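Local coordinates for protein glycosyl hydrolase family 88 (Pedobacter heparinus, PDB 3WIW) that hydrolyses unsaturated glucuronyl saccharides, with specificity for those derived from heparin, using an alpha6/alpha6-barrel fold, at residues Y329-F332 / A333-I336; G133-I136 / Y137-P140; L346-P349 / G350-Q353. All coordinates share one frame; numbering follows the deposited sequence.

Interaction 1: residues Y329-F332 / A333-I336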
loop_
_atom_site.group_PDB
_atom_site.type_symbol
_atom_site.label_atom_id
_atom_site.label_comp_id
_atom_site.label_asym_id
_atom_site.label_seq_id
_atom_site.Cartn_x
_atom_site.Cartn_y
_atom_site.Cartn_z
ATOM N N TYR A 329 7.634 0.340 -18.148
ATOM C CA TYR A 329 6.937 0.324 -16.863
ATOM C C TYR A 329 5.425 0.376 -17.051
ATOM O O TYR A 329 4.681 -0.375 -16.405
ATOM C CB TYR A 329 7.396 1.490 -15.984
ATOM C CG TYR A 329 8.881 1.521 -15.754
ATOM C CD1 TYR A 329 9.563 0.378 -15.322
ATOM C CD2 TYR A 329 9.605 2.690 -15.944
ATOM C CE1 TYR A 329 10.940 0.404 -15.097
ATOM C CE2 TYR A 329 10.979 2.732 -15.724
ATOM C CZ TYR A 329 11.641 1.584 -15.292
ATOM O OH TYR A 329 13.000 1.618 -15.067
ATOM N N PHE A 330 4.973 1.258 -17.934
ATOM C CA PHE A 330 3.549 1.356 -18.216
ATOM C C PHE A 330 3.009 0.018 -18.733
ATOM O O PHE A 330 1.948 -0.456 -18.294
ATOM C CB PHE A 330 3.283 2.435 -19.260
ATOM C CG PHE A 330 1.844 2.548 -19.617
ATOM C CD1 PHE A 330 0.987 3.318 -18.846
ATOM C CD2 PHE A 330 1.332 1.842 -20.695
ATOM C CE1 PHE A 330 -0.354 3.410 -19.165
ATOM C CE2 PHE A 330 -0.020 1.930 -21.015
ATOM C CZ PHE A 330 -0.849 2.718 -20.251
ATOM N N LYS A 331 3.719 -0.594 -19.678
ATOM C CA LYS A 331 3.259 -1.846 -20.291
ATOM C C LYS A 331 3.185 -2.963 -19.255
ATOM O O LYS A 331 2.231 -3.741 -19.235
ATOM C CB LYS A 331 4.184 -2.249 -21.454
ATOM C CG LYS A 331 3.860 -3.577 -22.111
ATOM C CD LYS A 331 2.480 -3.578 -22.739
ATOM C CE LYS A 331 2.311 -4.765 -23.704
ATOM N NZ LYS A 331 2.656 -6.098 -23.112
ATOM N N PHE A 332 4.172 -3.023 -18.370
ATOM C CA PHE A 332 4.202 -4.074 -17.356
ATOM C C PHE A 332 3.018 -3.890 -16.409
ATOM O O PHE A 332 2.320 -4.853 -16.082
ATOM C CB PHE A 332 5.550 -4.051 -16.642
ATOM C CG PHE A 332 5.863 -5.301 -15.867
ATOM C CD1 PHE A 332 5.338 -5.498 -14.589
ATOM C CD2 PHE A 332 6.714 -6.265 -16.397
ATOM C CE1 PHE A 332 5.635 -6.667 -13.858
ATOM C CE2 PHE A 332 7.032 -7.407 -15.669
ATOM C CZ PHE A 332 6.485 -7.623 -14.400
ATOM N N ALA A 333 2.765 -2.648 -15.989
ATOM C CA ALA A 333 1.619 -2.356 -15.125
ATOM C C ALA A 333 0.302 -2.692 -15.821
ATOM O O ALA A 333 -0.595 -3.264 -15.215
ATOM C CB ALA A 333 1.615 -0.895 -14.695
ATOM N N GLU A 334 0.176 -2.309 -17.088
ATOM C CA GLU A 334 -1.019 -2.619 -17.858
ATOM C C GLU A 334 -1.279 -4.125 -17.899
ATOM O O GLU A 334 -2.424 -4.580 -17.741
ATOM C CB GLU A 334 -0.871 -2.052 -19.266
ATOM C CG GLU A 334 -2.061 -2.291 -20.165
ATOM C CD GLU A 334 -1.854 -1.659 -21.528
ATOM O OE1 GLU A 334 -2.500 -0.634 -21.816
ATOM O OE2 GLU A 334 -1.037 -2.187 -22.312
ATOM N N ASP A 335 -0.218 -4.910 -18.109
ATOM C CA ASP A 335 -0.353 -6.369 -18.165
ATOM C C ASP A 335 -0.811 -6.897 -16.803
ATOM O O ASP A 335 -1.680 -7.768 -16.742
ATOM C CB ASP A 335 0.974 -7.023 -18.531
ATOM C CG ASP A 335 1.365 -6.807 -19.983
ATOM O OD1 ASP A 335 0.481 -6.504 -20.824
ATOM O OD2 ASP A 335 2.575 -6.958 -20.289
ATOM N N ILE A 336 -0.252 -6.379 -15.701
ATOM C CA ILE A 336 -0.707 -6.803 -14.388
ATOM C C ILE A 336 -2.184 -6.481 -14.237
ATOM O O ILE A 336 -2.965 -7.318 -13.765
ATOM C CB ILE A 336 0.039 -6.063 -13.256
ATOM C CG1 ILE A 336 1.509 -6.498 -13.186
ATOM C CG2 ILE A 336 -0.660 -6.306 -11.930
ATOM C CD1 ILE A 336 2.364 -5.558 -12.308
#

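Interaction 2: residues G133-I136 / Y137-P140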
loop_
_atom_site.group_PDB
_atom_site.type_symbol
_atom_site.label_atom_id
_atom_site.label_comp_id
_atom_site.label_asym_id
_atom_site.label_seq_id
_atom_site.Cartn_x
_atom_site.Cartn_y
_atom_site.Cartn_z
ATOM N N GLY A 133 -11.634 18.763 0.354
ATOM C CA GLY A 133 -11.168 19.995 0.983
ATOM C C GLY A 133 -11.909 20.370 2.261
ATOM O O GLY A 133 -11.770 21.480 2.767
ATOM N N ASP A 134 -12.713 19.458 2.796
ATOM C CA ASP A 134 -13.536 19.748 3.976
ATOM C C ASP A 134 -12.690 19.746 5.246
ATOM O O ASP A 134 -11.999 18.753 5.556
ATOM C CB ASP A 134 -14.674 18.726 4.086
ATOM C CG ASP A 134 -15.760 19.162 5.066
ATOM O OD1 ASP A 134 -15.430 19.812 6.076
ATOM O OD2 ASP A 134 -16.942 18.841 4.827
ATOM N N LYS A 135 -12.769 20.842 5.995
ATOM C CA LYS A 135 -11.944 21.022 7.176
ATOM C C LYS A 135 -12.231 20.015 8.295
ATOM O O LYS A 135 -11.396 19.831 9.181
ATOM C CB LYS A 135 -12.048 22.468 7.672
ATOM C CG LYS A 135 -11.452 23.488 6.690
ATOM C CD LYS A 135 -9.955 23.232 6.426
ATOM C CE LYS A 135 -9.332 24.363 5.593
ATOM N NZ LYS A 135 -9.754 24.283 4.159
ATOM N N ILE A 136 -13.371 19.327 8.249
ATOM C CA ILE A 136 -13.621 18.301 9.258
ATOM C C ILE A 136 -12.509 17.242 9.273
ATOM O O ILE A 136 -12.253 16.618 10.305
ATOM C CB ILE A 136 -15.005 17.628 9.116
ATOM C CG1 ILE A 136 -15.115 16.858 7.797
ATOM C CG2 ILE A 136 -16.121 18.660 9.259
ATOM C CD1 ILE A 136 -16.477 16.215 7.599
ATOM N N TYR A 137 -11.827 17.050 8.145
ATOM C CA TYR A 137 -10.788 16.027 8.073
ATOM C C TYR A 137 -9.416 16.498 8.548
ATOM O O TYR A 137 -8.512 15.680 8.732
ATOM C CB TYR A 137 -10.680 15.497 6.644
ATOM C CG TYR A 137 -11.977 14.884 6.130
ATOM C CD1 TYR A 137 -12.508 13.724 6.717
ATOM C CD2 TYR A 137 -12.679 15.460 5.052
ATOM C CE1 TYR A 137 -13.717 13.174 6.268
ATOM C CE2 TYR A 137 -13.884 14.910 4.592
ATOM C CZ TYR A 137 -14.389 13.759 5.197
ATOM O OH TYR A 137 -15.555 13.185 4.754
ATOM N N LEU A 138 -9.241 17.798 8.764
ATOM C CA LEU A 138 -7.902 18.346 8.878
ATOM C C LEU A 138 -7.250 18.158 10.253
ATOM O O LEU A 138 -6.086 17.744 10.334
ATOM C CB LEU A 138 -7.894 19.813 8.454
ATOM C CG LEU A 138 -6.496 20.399 8.239
ATOM C CD1 LEU A 138 -5.760 19.649 7.139
ATOM C CD2 LEU A 138 -6.598 21.868 7.905
ATOM N N LYS A 139 -7.960 18.468 11.335
ATOM C CA LYS A 139 -7.338 18.329 12.646
ATOM C C LYS A 139 -6.896 16.880 12.971
ATOM O O LYS A 139 -5.803 16.686 13.502
ATOM C CB LYS A 139 -8.199 18.932 13.769
ATOM C CG LYS A 139 -7.460 19.063 15.107
ATOM C CD LYS A 139 -6.252 19.992 14.975
ATOM C CE LYS A 139 -5.549 20.245 16.298
ATOM N NZ LYS A 139 -4.525 21.318 16.153
ATOM N N PRO A 140 -7.729 15.868 12.661
ATOM C CA PRO A 140 -7.251 14.508 12.903
ATOM C C PRO A 140 -5.974 14.206 12.109
ATOM O O PRO A 140 -5.073 13.533 12.615
ATOM C CB PRO A 140 -8.446 13.657 12.444
ATOM C CG PRO A 140 -9.640 14.529 12.742
ATOM C CD PRO A 140 -9.164 15.878 12.303
HETATM O O HOH W 1 -10.589 19.592 11.656
#

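Interaction 3: residues L346-P349 / G350-Q353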
loop_
_atom_site.group_PDB
_atom_site.type_symbol
_atom_site.label_atom_id
_atom_site.label_comp_id
_atom_site.label_asym_id
_atom_site.label_seq_id
_atom_site.Cartn_x
_atom_site.Cartn_y
_atom_site.Cartn_z
ATOM N N LEU A 346 -10.719 -11.011 -10.435
ATOM C CA LEU A 346 -11.732 -10.000 -10.158
ATOM C C LEU A 346 -13.043 -10.673 -9.777
ATOM O O LEU A 346 -13.622 -11.431 -10.572
ATOM C CB LEU A 346 -11.939 -9.106 -11.386
ATOM C CG LEU A 346 -12.974 -7.996 -11.243
ATOM C CD1 LEU A 346 -12.414 -6.899 -10.343
ATOM C CD2 LEU A 346 -13.344 -7.422 -12.567
ATOM N N ALA A 347 -13.515 -10.416 -8.563
ATOM C CA ALA A 347 -14.787 -10.990 -8.107
ATOM C C ALA A 347 -15.959 -10.616 -9.006
ATOM O O ALA A 347 -16.025 -9.504 -9.542
ATOM C CB ALA A 347 -15.072 -10.496 -6.706
ATOM N N LYS A 348 -16.916 -11.528 -9.141
ATOM C CA LYS A 348 -18.161 -11.187 -9.819
ATOM C C LYS A 348 -19.016 -10.332 -8.903
ATOM O O LYS A 348 -18.945 -10.477 -7.681
ATOM C CB LYS A 348 -18.917 -12.457 -10.170
ATOM C CG LYS A 348 -18.167 -13.264 -11.167
ATOM C CD LYS A 348 -18.795 -14.640 -11.404
ATOM C CE LYS A 348 -17.898 -15.507 -12.276
ATOM N NZ LYS A 348 -16.599 -15.891 -11.625
ATOM N N PRO A 349 -19.848 -9.455 -9.481
ATOM C CA PRO A 349 -20.711 -8.599 -8.659
ATOM C C PRO A 349 -21.516 -9.415 -7.670
ATOM O O PRO A 349 -22.137 -10.414 -8.034
ATOM C CB PRO A 349 -21.651 -7.966 -9.681
ATOM C CG PRO A 349 -20.865 -7.941 -10.940
ATOM C CD PRO A 349 -19.985 -9.162 -10.918
ATOM N N GLY A 350 -21.482 -8.995 -6.416
ATOM C CA GLY A 350 -22.246 -9.645 -5.378
ATOM C C GLY A 350 -21.549 -10.784 -4.669
ATOM O O GLY A 350 -22.034 -11.253 -3.628
ATOM N N GLU A 351 -20.412 -11.220 -5.205
ATOM C CA GLU A 351 -19.659 -12.337 -4.616
ATOM C C GLU A 351 -18.462 -11.905 -3.785
ATOM O O GLU A 351 -18.215 -10.714 -3.634
ATOM C CB GLU A 351 -19.222 -13.293 -5.729
ATOM C CG GLU A 351 -20.443 -13.763 -6.537
ATOM C CD GLU A 351 -20.160 -14.919 -7.470
ATOM O OE1 GLU A 351 -18.979 -15.327 -7.581
ATOM O OE2 GLU A 351 -21.123 -15.421 -8.093
ATOM N N ASN A 352 -17.725 -12.862 -3.229
ATOM C CA ASN A 352 -16.448 -12.553 -2.575
ATOM C C ASN A 352 -16.615 -11.636 -1.348
ATOM O O ASN A 352 -15.705 -10.881 -1.005
ATOM C CB ASN A 352 -15.502 -11.905 -3.610
ATOM C CG ASN A 352 -14.024 -12.013 -3.260
ATOM O OD1 ASN A 352 -13.573 -13.013 -2.707
ATOM N ND2 ASN A 352 -13.257 -10.978 -3.605
ATOM N N GLN A 353 -17.776 -11.704 -0.688
ATOM C CA GLN A 353 -18.071 -10.834 0.444
ATOM C C GLN A 353 -17.890 -9.346 0.105
ATOM O O GLN A 353 -17.590 -8.513 0.973
ATOM C CB GLN A 353 -17.278 -11.261 1.690
ATOM C CG GLN A 353 -17.609 -12.695 2.159
ATOM C CD GLN A 353 -18.963 -12.792 2.890
ATOM O OE1 GLN A 353 -19.880 -12.025 2.628
ATOM N NE2 GLN A 353 -19.059 -13.715 3.841
HETATM O O HOH W 2 -16.508 -14.117 -7.701
HETATM O O HOH W 3 -17.853 -17.292 -9.265
#

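Interaction 1: residues Y329-F332 / A333-I336
K331 and D335, one helical turn apart, are joined by a salt bridge on the outer side of helix 327-340. K331 NZ lies 3.0 Å from D335 OD2 and approaches it on the syn lone pair, the side of the other oxygen; a second bond, to D335 OD1, is weak. The lysine chain bends at chi2 (62°) and again at chi4, which brings the amine round in front of the carboxylate, facing both oxygens. D335 OD2 also has a long, weak ion pair with K288. E334 OE2 is 5.4 Å from K331 NZ, not in contact, though the opposite charges may still attract weakly. E334 OE1 is hydrogen-bonded to the hydroxyl of Y388 on helix 375-392 and lies 3.7 Å from F330 CE2. Ring and carboxylate planes of this pair are 69° apart, and the F330 ring itself meets the Y388 ring nearly in parallel. On the inner side F332 CD1 touches I336 CD1 at 3.7 Å, an apolar contact between side chains that cross obliquely; F332 also packs on M279 and L316. Y329 OH is hydrogen-bonded to E272 of helix 265-279. The backbone polar atoms are paired along the axis: the amides of A333, E334, D335 and I336 donate to the carbonyl oxygens of Y329, F330, K331 and F332. The bond from E334 N to F330 O is the shortest of the four, at 2.8 Å, and all four are close to straight. Such i to i+4 pairing of backbone and side chains, with a charged outer side and an aromatic inner side packed on neighbouring helices, is that of an amphipathic alpha-helix, here in an alpha6/alpha6-barrel.

Interaction 2: residues G133-I136 / Y137-P140
An Asx turn at D134 leads the chain from the loop after helix 117-132 into helix 138-150, and I136, whose amide closes the turn, packs against Y137. D134 OD1 accepts from I136 N at 3.0 Å in an almost straight bond, met from above the carboxylate plane. D134 O takes the Y137 amide, and CB of D134 lies 3.9 Å from Y137 CE2. In one of the two conformers modelled for I136, CG1 sits over the centre of the Y137 ring, 3.8 Å from its centroid and 7° off the normal, a CH-pi contact; chi1 of 64° places this branch between the backbone N and carbonyl carbon. K135 and I136 lie in a short 3-10 segment that runs on toward helix 138-150, in a connection between two helices of the alpha6/alpha6-barrel. The buried ring also packs on K99 and L103 of helix 92-103 and on A128. A serine in place of Y137 would probably leave I136 CG1 without its ring face and open a gap between helices 92-103 and 117-132. K135 O accepts from L138 N at 3.0 Å and also from a water, which accepts from K139 N.

Interaction 3: residues L346-P349 / G350-Q353
K348 and E351 lie side by side and point the same way from the two ends of a tight turn. Their contact runs along the chains: E351 CD is 3.9 Å from K348 CB, and E351 OE1 is equally far from K348 CD. The charged ends do not meet, K348 NZ staying 4.7 Å from E351 OE1. Two waters connect the residues, one through the lysine amine and one through its backbone N. The latter donates to E351 OE1 and accepts from K348 N; the former donates to the same oxygen and accepts from K348 NZ. E351 OE1 is therefore gripped by two waters, each about 2.8 Å away, while the lysine amine has its direct salt bridge with D343. Chi1 of E351, -56°, sets CG beside its own backbone N, and the chain then runs out extended, alongside the lysine. On the protein side of the turn A347 CB and N352 CB face each other, 3.4 Å apart. In the conformer given, one of two modelled for N352, ND2 is also near the A347 methyl and is hydrogen-bonded to the carbonyl oxygens of L357 and F355. The P349 ring packs on T38 and I41 of helix 30-49. From the same helix Q42 accepts from the amide of G350 and donates to the carbonyl oxygen of E351, pinning the second half of the turn. The turn itself is closed by E351 N donating to K348 O at 3.0 Å. Any CB at G350 would collide with the carbonyl oxygen of P349, which accounts for glycine there. Proline followed by glycine at the two central positions, with one bond closing the ends, is the classic type II beta turn, here on the surface loop between helix 327-340 and strand 360-361.

Overall arrangement
Along the chain the order is interaction 2, then interaction 1, then interaction 3, each local and closed before the next begins. Interaction 2 lies at the start of helix 138-150 and interaction 1 within helix 327-340; their centres are about 35 Å apart. Interaction 3 follows interaction 1 closely in sequence, in the loop after the same helix, and its centre is about 24 Å away, with nearest atoms about 9 Å apart. Interactions 2 and 3 are about 33 Å apart between centres. None touches another. They are separate local elements of one mainly helical alpha6/alpha6-barrel domain, shaping helix 327-340, the entry to helix 138-150 and the loop packed on helix 30-49, all away from the predicted catalytic residues.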